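Local coordinates for envelope glycoprotein (Thogoto virus, PDB 5XEA) that probably attaches the virus to its host-cell receptor and later induces fusion of the virion with the host membrane, at residues Thr164-Gly169 and Leu180-Lys185; Ser147-Asn152 and Asp421-Val426; Gln154-Glu159 and Thr171-Ala176; Asp139-Val144 and Lys430-Gln435. All coordinates share one frame; numbering follows the deposited sequence.

Four contacts along one antiparallel sheet illustrate how packing changes with its surroundings. Interactions 2 and 4 join the same two elements, strand 133-156 and helix 421-437, at centres 19 Å apart; both are buried, but the first closes on glycine, valine and a bridging water and the second on an arginine laid against a leucine. Interaction 1 is also buried, apolar within the protein and topped by sugar, and it meets interaction 2 where L166 and P167 touch W423. Interaction 3, at the surface, is polar and water-linked; it shares strand 133-156 with interactions 2 and 4 and is tied to interaction 1 through strands 159-165 and 171-174.

Interaction 1 (Thr164-Gly169 and Leu180-Lys185); sequences TLLPNG and LFWTEK. With NAG (2-acetamido-2-deoxy-beta-D-glucopyranose), chain E; NAG (2-acetamido-2-deoxy-beta-D-glucopyranose), chain C.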
# COMPACT_ATOMS: atom_id res chain seq x y z
N THR B 164 4.67 -8.14 -20.36
CA THR B 164 4.08 -6.82 -20.50
C THR B 164 2.76 -6.78 -19.75
O THR B 164 1.93 -7.67 -19.89
CB THR B 164 3.90 -6.49 -21.98
OG1 THR B 164 5.17 -6.12 -22.53
CG2 THR B 164 2.86 -5.34 -22.20
N LEU B 165 2.60 -5.74 -18.93
CA LEU B 165 1.50 -5.65 -17.98
C LEU B 165 0.40 -4.78 -18.58
O LEU B 165 0.62 -3.60 -18.87
CB LEU B 165 2.00 -5.09 -16.65
CG LEU B 165 3.23 -5.83 -16.08
CD1 LEU B 165 3.74 -5.21 -14.80
CD2 LEU B 165 2.89 -7.27 -15.85
N LEU B 166 -0.77 -5.35 -18.76
CA LEU B 166 -1.82 -4.52 -19.35
C LEU B 166 -2.73 -3.96 -18.26
O LEU B 166 -2.84 -4.54 -17.18
CB LEU B 166 -2.64 -5.35 -20.35
CG LEU B 166 -1.88 -6.01 -21.51
CD1 LEU B 166 -2.82 -6.85 -22.37
CD2 LEU B 166 -1.17 -4.98 -22.37
N PRO B 167 -3.41 -2.83 -18.49
CA PRO B 167 -4.19 -2.21 -17.40
C PRO B 167 -5.43 -3.00 -16.98
O PRO B 167 -5.95 -2.73 -15.88
CB PRO B 167 -4.54 -0.82 -17.94
CG PRO B 167 -4.24 -0.87 -19.40
CD PRO B 167 -3.19 -1.90 -19.61
N ASN B 168 -5.88 -3.98 -17.75
CA ASN B 168 -6.97 -4.85 -17.28
C ASN B 168 -6.49 -6.08 -16.52
O ASN B 168 -7.30 -6.96 -16.21
CB ASN B 168 -7.85 -5.30 -18.45
CG ASN B 168 -7.09 -6.12 -19.49
OD1 ASN B 168 -5.95 -6.54 -19.28
ND2 ASN B 168 -7.74 -6.35 -20.64
N GLY B 169 -5.19 -6.18 -16.24
CA GLY B 169 -4.70 -7.25 -15.39
C GLY B 169 -4.23 -8.47 -16.14
O GLY B 169 -3.61 -9.35 -15.53
N LEU B 180 5.76 -5.80 -29.36
CA LEU B 180 4.32 -6.07 -29.39
C LEU B 180 3.62 -4.96 -30.15
O LEU B 180 3.91 -3.78 -29.93
CB LEU B 180 3.73 -6.16 -27.99
CG LEU B 180 4.19 -7.20 -26.97
CD1 LEU B 180 3.33 -7.02 -25.72
CD2 LEU B 180 4.05 -8.60 -27.54
N PHE B 181 2.69 -5.34 -31.03
CA PHE B 181 1.85 -4.37 -31.73
C PHE B 181 0.44 -4.92 -31.81
O PHE B 181 0.24 -6.05 -32.26
CB PHE B 181 2.35 -4.05 -33.14
CG PHE B 181 1.43 -3.11 -33.89
CD1 PHE B 181 1.51 -1.74 -33.70
CD2 PHE B 181 0.47 -3.60 -34.77
CE1 PHE B 181 0.65 -0.87 -34.37
CE2 PHE B 181 -0.39 -2.73 -35.45
CZ PHE B 181 -0.30 -1.36 -35.25
N TRP B 182 -0.53 -4.10 -31.41
CA TRP B 182 -1.91 -4.48 -31.61
C TRP B 182 -2.76 -3.22 -31.75
O TRP B 182 -2.36 -2.11 -31.37
CB TRP B 182 -2.44 -5.37 -30.48
CG TRP B 182 -2.73 -4.68 -29.18
CD1 TRP B 182 -3.94 -4.23 -28.74
CD2 TRP B 182 -1.79 -4.39 -28.13
NE1 TRP B 182 -3.82 -3.67 -27.50
CE2 TRP B 182 -2.52 -3.76 -27.09
CE3 TRP B 182 -0.42 -4.61 -27.96
CZ2 TRP B 182 -1.91 -3.33 -25.92
CZ3 TRP B 182 0.18 -4.18 -26.79
CH2 TRP B 182 -0.57 -3.55 -25.78
N THR B 183 -3.93 -3.42 -32.31
CA THR B 183 -4.85 -2.35 -32.61
C THR B 183 -6.18 -2.67 -31.95
O THR B 183 -6.61 -3.83 -31.93
CB THR B 183 -5.02 -2.20 -34.11
OG1 THR B 183 -3.82 -1.64 -34.66
CG2 THR B 183 -6.20 -1.31 -34.44
N GLU B 184 -6.82 -1.64 -31.40
CA GLU B 184 -8.08 -1.83 -30.68
C GLU B 184 -8.90 -0.55 -30.80
O GLU B 184 -8.56 0.47 -30.20
CB GLU B 184 -7.81 -2.18 -29.22
CG GLU B 184 -9.03 -2.62 -28.45
CD GLU B 184 -8.67 -3.15 -27.07
OE1 GLU B 184 -7.45 -3.26 -26.77
OE2 GLU B 184 -9.60 -3.47 -26.29
N LYS B 185 -9.98 -0.61 -31.59
CA LYS B 185 -10.91 0.50 -31.81
C LYS B 185 -10.12 1.65 -32.42
O LYS B 185 -9.62 1.48 -33.55
CB LYS B 185 -11.63 0.81 -30.49
CG LYS B 185 -12.31 -0.36 -29.84
CD LYS B 185 -13.46 0.13 -29.00
CE LYS B 185 -14.06 -0.94 -28.12
NZ LYS B 185 -13.20 -1.18 -26.91
C1 NAG E . -7.17 -7.09 -21.73
C2 NAG E . -8.17 -8.05 -22.39
C3 NAG E . -7.61 -8.64 -23.68
C4 NAG E . -7.07 -7.56 -24.61
C5 NAG E . -6.06 -6.72 -23.82
C6 NAG E . -5.49 -5.55 -24.58
C7 NAG E . -9.69 -9.14 -20.80
C8 NAG E . -9.89 -10.31 -19.88
N2 NAG E . -8.53 -9.11 -21.46
O3 NAG E . -8.62 -9.40 -24.34
O4 NAG E . -6.48 -8.18 -25.75
O5 NAG E . -6.72 -6.15 -22.68
O6 NAG E . -6.37 -4.44 -24.53
O7 NAG E . -10.54 -8.27 -20.93
C1 NAG C . -6.50 -7.40 -26.98
C2 NAG C . -5.56 -8.07 -27.99
C3 NAG C . -5.98 -7.71 -29.40
C4 NAG C . -7.31 -8.37 -29.72
C5 NAG C . -8.38 -7.96 -28.70
C6 NAG C . -9.12 -9.14 -28.09
C7 NAG C . -3.38 -8.27 -26.88
C8 NAG C . -1.99 -7.72 -26.76
N2 NAG C . -4.18 -7.66 -27.75
O3 NAG C . -4.98 -8.17 -30.31
O4 NAG C . -7.74 -7.97 -31.02
O5 NAG C . -7.87 -7.16 -27.61
O6 NAG C . -8.45 -10.37 -28.32
O7 NAG C . -3.75 -9.23 -26.21
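One apolar pair and one methyl-to-threonine contact carry the protein part of this contact. The CD2 methyl of L166 lies 3.7 Å from CH2 of W182, the two side chains sliding past each other in opposite directions, while L180 meets T164 tip to tip, its CD1 3.8 Å from T164 OG1. That hydroxyl has its polar partners outside the segments, in E40 and H174, so L180 packs against it purely by van der Waals contact. No hydrogen bond joins the two segments directly.

L166 opens a type I beta turn that runs to G169, closed by the bond from G169 N to L166 O. The turn follows the end of strand 159-165 and carries N168, the site of an N-linked glycan, facing strand 180-184 of the same antiparallel sheet.

Sugar supplies the remaining contacts. N168 ND2 is bonded covalently to C1 of the first N-acetylglucosamine, whose C5 rests 3.6 Å from CD1 of L166; the two methyls of this leucine are thus divided between glycan and tryptophan. Over one face of the W182 indole lies the acetamide of the second sugar, with its C8 methyl 3.6 Å above the ring plane and offset toward the rim. One hydrogen bond adds a polar hold: O6 of the first sugar donates to E184 OE1 at 2.8 Å, the carboxylate being carried there by an extended chain with CG anti to the backbone N (chi1 -170°).

Interaction 2 (Ser147-Asn152 and Asp421-Val426); sequences SPVFFN and DGWSFV
Strand-to-helix packing at a glycine characterises this buried contact, where S147 and V149 of strand 133-156 meet the first turn of helix 421-437. The short strand and helix axes approach to 7.9 Å, their directions 114° apart. At the closest point the CA atoms of S147 and G422 are 5.0 Å apart, and S147 CB lies 3.6 Å from G422 CA. G422 has no side chain, and its backbone lies directly against S147, whose CB and OG both approach G422 CA.

Two residues along the strand, V149 sends CG1 to the pyrrole side of the W423 indole, 3.6 Å from NE1. The side chains cross at about a right angle. This methyl stands anti to the carbonyl carbon of V149 (chi1 -64°), and its approach to the ring is oblique. The polar link is indirect: a water donates to P148 O at 2.9 Å and accepts from G422 N at 2.9 Å, giving an amide in the first helical turn a partner on the strand. S147 OG turns instead to T145 of its own strand.

At the helix start D421 forms a salt bridge with K273 of the second subunit, placing the contact beside a subunit interface. Around this junction, W423 also packs on P167 and on L42 of strand 40-56, while V149 touches E40 and L42 of that same strand.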
# COMPACT_ATOMS: atom_id res chain seq x y z
N SER B 147 5.82 6.48 -23.72
CA SER B 147 6.01 6.53 -22.27
C SER B 147 6.68 5.26 -21.79
O SER B 147 6.45 4.17 -22.34
CB SER B 147 4.68 6.72 -21.53
OG SER B 147 3.96 7.85 -22.04
N PRO B 148 7.52 5.36 -20.76
CA PRO B 148 8.08 4.15 -20.15
C PRO B 148 7.06 3.50 -19.22
O PRO B 148 6.41 4.17 -18.42
CB PRO B 148 9.28 4.69 -19.37
CG PRO B 148 8.88 6.06 -18.98
CD PRO B 148 8.04 6.59 -20.13
N VAL B 149 6.94 2.18 -19.33
CA VAL B 149 6.11 1.40 -18.43
C VAL B 149 6.94 0.27 -17.83
O VAL B 149 7.77 -0.34 -18.52
CB VAL B 149 4.86 0.83 -19.15
CG1 VAL B 149 3.92 1.99 -19.64
CG2 VAL B 149 5.28 -0.07 -20.28
N PHE B 150 6.74 -0.01 -16.54
CA PHE B 150 7.49 -1.10 -15.93
C PHE B 150 6.95 -2.44 -16.41
O PHE B 150 5.87 -2.52 -17.02
CB PHE B 150 7.44 -1.03 -14.39
CG PHE B 150 6.04 -1.16 -13.79
CD1 PHE B 150 5.48 -2.40 -13.55
CD2 PHE B 150 5.32 -0.02 -13.46
CE1 PHE B 150 4.21 -2.50 -12.99
CE2 PHE B 150 4.07 -0.12 -12.90
CZ PHE B 150 3.51 -1.35 -12.66
N PHE B 151 7.71 -3.50 -16.15
CA PHE B 151 7.35 -4.82 -16.63
C PHE B 151 7.85 -5.85 -15.64
O PHE B 151 8.54 -5.52 -14.67
CB PHE B 151 7.91 -5.07 -18.04
CG PHE B 151 9.43 -5.04 -18.10
CD1 PHE B 151 10.17 -6.19 -17.92
CD2 PHE B 151 10.10 -3.84 -18.30
CE1 PHE B 151 11.57 -6.16 -17.95
CE2 PHE B 151 11.48 -3.79 -18.33
CZ PHE B 151 12.22 -4.95 -18.16
N ASN B 152 7.47 -7.11 -15.86
CA ASN B 152 8.02 -8.25 -15.15
C ASN B 152 8.79 -9.14 -16.12
O ASN B 152 8.61 -9.04 -17.34
CB ASN B 152 6.92 -9.10 -14.49
CG ASN B 152 6.32 -8.43 -13.26
OD1 ASN B 152 6.97 -7.62 -12.58
ND2 ASN B 152 5.08 -8.78 -12.95
N ASP B 421 1.64 6.99 -16.83
CA ASP B 421 1.27 7.97 -17.84
C ASP B 421 0.90 7.32 -19.17
O ASP B 421 -0.05 7.75 -19.82
CB ASP B 421 2.42 8.97 -18.03
CG ASP B 421 2.63 9.86 -16.81
OD1 ASP B 421 1.70 9.97 -15.97
OD2 ASP B 421 3.71 10.48 -16.70
N GLY B 422 1.63 6.29 -19.58
CA GLY B 422 1.33 5.66 -20.86
C GLY B 422 -0.09 5.11 -20.94
O GLY B 422 -0.77 5.28 -21.95
N TRP B 423 -0.55 4.44 -19.88
CA TRP B 423 -1.88 3.85 -19.93
C TRP B 423 -2.95 4.86 -19.55
O TRP B 423 -4.04 4.80 -20.11
CB TRP B 423 -1.97 2.62 -19.04
CG TRP B 423 -0.99 1.57 -19.44
CD1 TRP B 423 0.13 1.21 -18.76
CD2 TRP B 423 -1.05 0.74 -20.60
NE1 TRP B 423 0.78 0.19 -19.43
CE2 TRP B 423 0.07 -0.11 -20.57
CE3 TRP B 423 -1.94 0.65 -21.69
CZ2 TRP B 423 0.33 -1.04 -21.57
CZ3 TRP B 423 -1.68 -0.28 -22.68
CH2 TRP B 423 -0.56 -1.11 -22.61
N SER B 424 -2.67 5.79 -18.63
CA SER B 424 -3.65 6.83 -18.35
C SER B 424 -3.90 7.74 -19.54
O SER B 424 -4.93 8.39 -19.59
CB SER B 424 -3.23 7.66 -17.13
OG SER B 424 -2.08 8.42 -17.40
N PHE B 425 -2.96 7.79 -20.51
CA PHE B 425 -3.19 8.50 -21.77
C PHE B 425 -4.41 7.96 -22.50
O PHE B 425 -5.15 8.72 -23.14
CB PHE B 425 -1.94 8.36 -22.66
CG PHE B 425 -2.02 9.10 -24.00
CD1 PHE B 425 -1.81 10.47 -24.06
CD2 PHE B 425 -2.19 8.39 -25.18
CE1 PHE B 425 -1.84 11.15 -25.29
CE2 PHE B 425 -2.21 9.06 -26.42
CZ PHE B 425 -2.03 10.44 -26.47
N VAL B 426 -4.62 6.65 -22.45
CA VAL B 426 -5.78 6.05 -23.12
C VAL B 426 -7.08 6.52 -22.48
O VAL B 426 -8.06 6.82 -23.18
CB VAL B 426 -5.66 4.51 -23.09
CG1 VAL B 426 -6.88 3.85 -23.76
CG2 VAL B 426 -4.32 4.06 -23.69
O HOH W 1 4.10 5.95 -18.09

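Interaction 3 (Gln154-Glu159 and Thr171-Ala176); sequences QWVKNE and TVEHSA. With NAG (2-acetamido-2-deoxy-beta-D-glucopyranose), chain F.
A surface patch on the antiparallel sheet brings together Q154 of strand 133-156 and E173 of strand 171-174, two strands that flank strand 159-165 and so meet through side chains rather than backbone. The Q154 amide and E173 carboxylate are stacked, their planes 21° apart, with Q154 NE2 3.5 Å from E173 CD. Contact therefore runs flat group against flat group, and no direct hydrogen bond connects them. Q154 reaches across with an extended chain, CG anti to the backbone N (chi1 -179°), whereas the E173 chain bends at chi2 (70°), which turns its carboxylate toward the amide. The aliphatic part of the glutamate lies beside V156, whose CG2 is 3.8 Å from E173 CG; these two side chains cross at about a right angle.

V156 also begins the tight type I' turn through K157 and N158 to E159, a beta hairpin joining strand 133-156 to strand 159-165. Its ends are paired both ways, V156 N to E159 O and E159 N to V156 O. W155 points to the other side of the sheet from Q154 and V156, and its CZ3 lies 3.4 Å from the C8 methyl of an N-acetylglucosamine.

The polar ends at the patch are linked by T171. Its hydroxyl donates to the syn lone pair of E173 OE1 at 2.9 Å and accepts from a water at 3.0 Å; the same water donates to Q154 OE1 at 2.7 Å. S163, on the intervening strand, gives E173 OE1 a second hydrogen-bond partner, helping to hold the carboxylate against the amide.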
# COMPACT_ATOMS: atom_id res chain seq x y z
N GLN B 154 9.39 -13.41 -16.69
CA GLN B 154 8.56 -14.58 -16.40
C GLN B 154 9.10 -15.78 -17.17
O GLN B 154 9.50 -15.66 -18.33
CB GLN B 154 7.10 -14.31 -16.77
CG GLN B 154 6.16 -15.47 -16.48
CD GLN B 154 4.69 -15.08 -16.62
OE1 GLN B 154 4.25 -14.05 -16.11
NE2 GLN B 154 3.92 -15.92 -17.32
N TRP B 155 9.08 -16.93 -16.51
CA TRP B 155 9.44 -18.19 -17.15
C TRP B 155 8.27 -18.68 -17.99
O TRP B 155 7.18 -18.88 -17.45
CB TRP B 155 9.80 -19.25 -16.13
CG TRP B 155 11.13 -19.11 -15.47
CD1 TRP B 155 11.36 -18.67 -14.21
CD2 TRP B 155 12.41 -19.48 -16.01
NE1 TRP B 155 12.70 -18.70 -13.93
CE2 TRP B 155 13.36 -19.20 -15.02
CE3 TRP B 155 12.83 -20.00 -17.23
CZ2 TRP B 155 14.73 -19.44 -15.21
CZ3 TRP B 155 14.19 -20.23 -17.43
CH2 TRP B 155 15.12 -19.94 -16.42
N VAL B 156 8.50 -18.90 -19.28
CA VAL B 156 7.51 -19.51 -20.17
C VAL B 156 8.18 -20.68 -20.87
O VAL B 156 9.07 -20.48 -21.71
CB VAL B 156 6.95 -18.51 -21.20
CG1 VAL B 156 5.91 -19.21 -22.07
CG2 VAL B 156 6.34 -17.32 -20.50
N LYS B 157 7.75 -21.90 -20.54
CA LYS B 157 8.26 -23.14 -21.13
C LYS B 157 9.78 -23.13 -21.22
O LYS B 157 10.38 -23.26 -22.29
CB LYS B 157 7.61 -23.39 -22.50
CG LYS B 157 6.31 -24.19 -22.41
CD LYS B 157 5.61 -24.35 -23.75
CE LYS B 157 4.47 -23.34 -23.91
NZ LYS B 157 3.25 -23.96 -24.50
N ASN B 158 10.40 -22.94 -20.05
CA ASN B 158 11.84 -23.06 -19.83
C ASN B 158 12.66 -21.94 -20.45
O ASN B 158 13.88 -22.07 -20.60
CB ASN B 158 12.36 -24.42 -20.31
CG ASN B 158 11.54 -25.57 -19.79
OD1 ASN B 158 11.32 -25.68 -18.58
ND2 ASN B 158 11.05 -26.42 -20.69
N GLU B 159 12.02 -20.81 -20.81
CA GLU B 159 12.77 -19.63 -21.21
C GLU B 159 12.21 -18.38 -20.54
O GLU B 159 11.02 -18.30 -20.22
CB GLU B 159 12.79 -19.45 -22.74
CG GLU B 159 13.74 -18.33 -23.24
CD GLU B 159 15.06 -18.24 -22.46
OE1 GLU B 159 15.70 -19.29 -22.20
OE2 GLU B 159 15.46 -17.11 -22.09
N THR B 171 -1.64 -10.19 -19.00
CA THR B 171 -0.25 -9.97 -19.36
C THR B 171 0.05 -10.64 -20.69
O THR B 171 -0.58 -11.64 -21.06
CB THR B 171 0.71 -10.53 -18.30
OG1 THR B 171 0.57 -11.95 -18.22
CG2 THR B 171 0.43 -9.91 -16.92
N VAL B 172 1.05 -10.10 -21.40
CA VAL B 172 1.52 -10.64 -22.66
C VAL B 172 3.00 -10.98 -22.52
O VAL B 172 3.82 -10.08 -22.29
CB VAL B 172 1.30 -9.66 -23.83
CG1 VAL B 172 1.68 -10.32 -25.15
CG2 VAL B 172 -0.15 -9.17 -23.86
N GLU B 173 3.34 -12.25 -22.69
CA GLU B 173 4.71 -12.70 -22.56
C GLU B 173 5.36 -12.78 -23.94
O GLU B 173 4.79 -13.33 -24.88
CB GLU B 173 4.78 -14.05 -21.85
CG GLU B 173 4.71 -13.92 -20.33
CD GLU B 173 3.33 -13.49 -19.83
OE1 GLU B 173 3.22 -12.42 -19.19
OE2 GLU B 173 2.36 -14.23 -20.10
N HIS B 174 6.55 -12.18 -24.06
CA HIS B 174 7.23 -12.13 -25.34
C HIS B 174 8.73 -12.05 -25.10
O HIS B 174 9.19 -11.68 -24.02
CB HIS B 174 6.77 -10.95 -26.18
CG HIS B 174 6.92 -9.63 -25.48
ND1 HIS B 174 7.98 -8.78 -25.73
CD2 HIS B 174 6.16 -9.03 -24.55
CE1 HIS B 174 7.85 -7.70 -24.97
NE2 HIS B 174 6.76 -7.83 -24.24
N SER B 175 9.49 -12.38 -26.14
CA SER B 175 10.94 -12.22 -26.06
C SER B 175 11.29 -10.74 -26.13
O SER B 175 10.54 -9.92 -26.65
CB SER B 175 11.62 -12.99 -27.19
OG SER B 175 12.51 -12.13 -27.88
N ALA B 176 12.46 -10.39 -25.60
CA ALA B 176 12.86 -8.99 -25.57
C ALA B 176 13.09 -8.42 -26.97
O ALA B 176 13.03 -7.20 -27.14
CB ALA B 176 14.13 -8.81 -24.72
C1 NAG F . 17.90 -24.91 -14.41
C2 NAG F . 17.73 -25.21 -15.90
C3 NAG F . 17.83 -26.71 -16.16
C4 NAG F . 19.12 -27.27 -15.57
C5 NAG F . 19.23 -26.89 -14.09
C6 NAG F . 20.55 -27.29 -13.48
C7 NAG F . 16.37 -23.96 -17.51
C8 NAG F . 14.99 -23.53 -17.89
N2 NAG F . 16.47 -24.70 -16.40
O3 NAG F . 17.76 -26.91 -17.56
O4 NAG F . 19.14 -28.69 -15.65
O5 NAG F . 19.13 -25.47 -13.95
O6 NAG F . 21.60 -26.44 -13.93
O7 NAG F . 17.35 -23.64 -18.17
O HOH W 2 1.54 -13.64 -15.99

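Interaction 4 (Asp139-Val144 and Lys430-Gln435); sequences DWRCGV and KDALIQ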
# COMPACT_ATOMS: atom_id res chain seq x y z
N ASP B 139 -14.38 16.06 -39.38
CA ASP B 139 -13.27 16.55 -38.56
C ASP B 139 -12.56 15.35 -37.95
O ASP B 139 -13.06 14.22 -37.95
CB ASP B 139 -13.74 17.55 -37.50
CG ASP B 139 -12.60 18.44 -36.97
OD1 ASP B 139 -11.45 18.32 -37.47
OD2 ASP B 139 -12.86 19.23 -36.04
N TRP B 140 -11.36 15.60 -37.44
CA TRP B 140 -10.48 14.53 -37.02
C TRP B 140 -9.98 14.78 -35.60
O TRP B 140 -9.86 15.93 -35.17
CB TRP B 140 -9.26 14.40 -37.97
CG TRP B 140 -9.65 13.93 -39.33
CD1 TRP B 140 -10.19 14.70 -40.34
CD2 TRP B 140 -9.59 12.59 -39.82
NE1 TRP B 140 -10.43 13.91 -41.43
CE2 TRP B 140 -10.10 12.62 -41.15
CE3 TRP B 140 -9.14 11.37 -39.28
CZ2 TRP B 140 -10.17 11.47 -41.94
CZ3 TRP B 140 -9.22 10.24 -40.06
CH2 TRP B 140 -9.73 10.29 -41.39
N ARG B 141 -9.67 13.69 -34.90
CA ARG B 141 -8.86 13.75 -33.69
C ARG B 141 -7.72 12.76 -33.83
O ARG B 141 -7.86 11.71 -34.48
CB ARG B 141 -9.66 13.44 -32.41
CG ARG B 141 -10.06 11.97 -32.27
CD ARG B 141 -11.20 11.79 -31.26
NE ARG B 141 -10.85 12.40 -29.97
CZ ARG B 141 -10.43 11.72 -28.91
NH1 ARG B 141 -10.31 10.40 -28.95
NH2 ARG B 141 -10.13 12.37 -27.79
N CYS B 142 -6.59 13.10 -33.23
CA CYS B 142 -5.49 12.14 -33.17
C CYS B 142 -4.56 12.54 -32.03
O CYS B 142 -4.58 13.68 -31.56
CB CYS B 142 -4.73 12.07 -34.50
SG CYS B 142 -3.97 13.64 -35.00
N GLY B 143 -3.76 11.59 -31.60
CA GLY B 143 -2.84 11.85 -30.51
C GLY B 143 -1.88 10.70 -30.37
O GLY B 143 -2.13 9.59 -30.85
N VAL B 144 -0.75 10.97 -29.70
CA VAL B 144 0.29 9.97 -29.55
C VAL B 144 0.99 10.20 -28.22
O VAL B 144 1.15 11.34 -27.77
CB VAL B 144 1.28 10.00 -30.73
CG1 VAL B 144 2.02 11.34 -30.78
CG2 VAL B 144 2.29 8.83 -30.65
N LYS B 430 -10.21 8.90 -23.98
CA LYS B 430 -11.64 8.59 -23.86
C LYS B 430 -12.40 9.72 -23.18
O LYS B 430 -13.49 10.08 -23.62
CB LYS B 430 -11.84 7.28 -23.06
CG LYS B 430 -13.33 7.02 -22.71
CD LYS B 430 -13.53 6.20 -21.44
CE LYS B 430 -12.87 6.86 -20.24
NZ LYS B 430 -13.53 6.48 -18.97
N ASP B 431 -11.85 10.26 -22.09
CA ASP B 431 -12.54 11.33 -21.37
C ASP B 431 -12.69 12.57 -22.24
O ASP B 431 -13.73 13.24 -22.23
CB ASP B 431 -11.79 11.69 -20.10
CG ASP B 431 -11.82 10.58 -19.06
OD1 ASP B 431 -10.88 10.53 -18.23
OD2 ASP B 431 -12.77 9.78 -19.06
N ALA B 432 -11.63 12.89 -22.99
CA ALA B 432 -11.67 14.06 -23.87
C ALA B 432 -12.68 13.87 -25.00
O ALA B 432 -13.33 14.83 -25.42
CB ALA B 432 -10.26 14.31 -24.42
N LEU B 433 -12.81 12.65 -25.52
CA LEU B 433 -13.81 12.42 -26.57
C LEU B 433 -15.22 12.66 -26.04
O LEU B 433 -16.07 13.22 -26.74
CB LEU B 433 -13.67 11.00 -27.14
CG LEU B 433 -14.65 10.68 -28.30
CD1 LEU B 433 -14.47 11.63 -29.49
CD2 LEU B 433 -14.56 9.22 -28.75
N ILE B 434 -15.47 12.24 -24.80
CA ILE B 434 -16.79 12.44 -24.17
C ILE B 434 -17.09 13.92 -24.02
O ILE B 434 -18.22 14.37 -24.23
CB ILE B 434 -16.83 11.71 -22.81
CG1 ILE B 434 -16.83 10.18 -23.00
CG2 ILE B 434 -18.08 12.16 -22.00
CD1 ILE B 434 -16.51 9.35 -21.67
N GLN B 435 -16.08 14.71 -23.65
CA GLN B 435 -16.30 16.14 -23.50
C GLN B 435 -16.62 16.79 -24.84
O GLN B 435 -17.54 17.61 -24.93
CB GLN B 435 -15.08 16.80 -22.84
CG GLN B 435 -14.86 16.42 -21.32
CD GLN B 435 -16.11 16.75 -20.46
OE1 GLN B 435 -16.55 17.91 -20.40
NE2 GLN B 435 -16.69 15.73 -19.84
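The backbones of strand 139-144 and helix 430-435 stand well apart, the nearest CA atoms, those of R141 and L433, being 8.8 Å from each other, and the long side chain of R141 spans most of the gap. It leaves the strand with CG between the backbone N and the carbonyl carbon (chi1 71°) and bends at chi3 (-54°), which turns the guanidinium against the helix. There the side chains of R141 and L433 cross at about a right angle.

L433 CB sits 3.7 Å above the guanidinium plane, over its centre. Its CD1 methyl reaches back along the chain to within 3.7 Å of R141 CD, so one leucine covers both the flat group and the methylene leading to it. At the guanidinium edge, near its plane, A432 CB comes to 3.9 Å from R141 NH2. The same NH2 lies 3.5 Å from L433 N, a proximity without a hydrogen bond between the two segments.

The polar demands of the arginine are met by other residues. R141 NE forms a salt bridge with E121, and NH2 donates to the carbonyl O of S429, just before the helical segment. Next to R141 on the strand, C142 is fixed by its disulfide to C89. Across the helix, I434 packs on I434 of the second subunit and L433 also touches M438 of the third, so this helix joins the trimer contacts.

A buried cation is thus accommodated in two ways: carboxylate and carbonyl oxygens engage its N-H groups, while leucine packs on a guanidinium face. The E121 carboxylate probably offsets much of the charge.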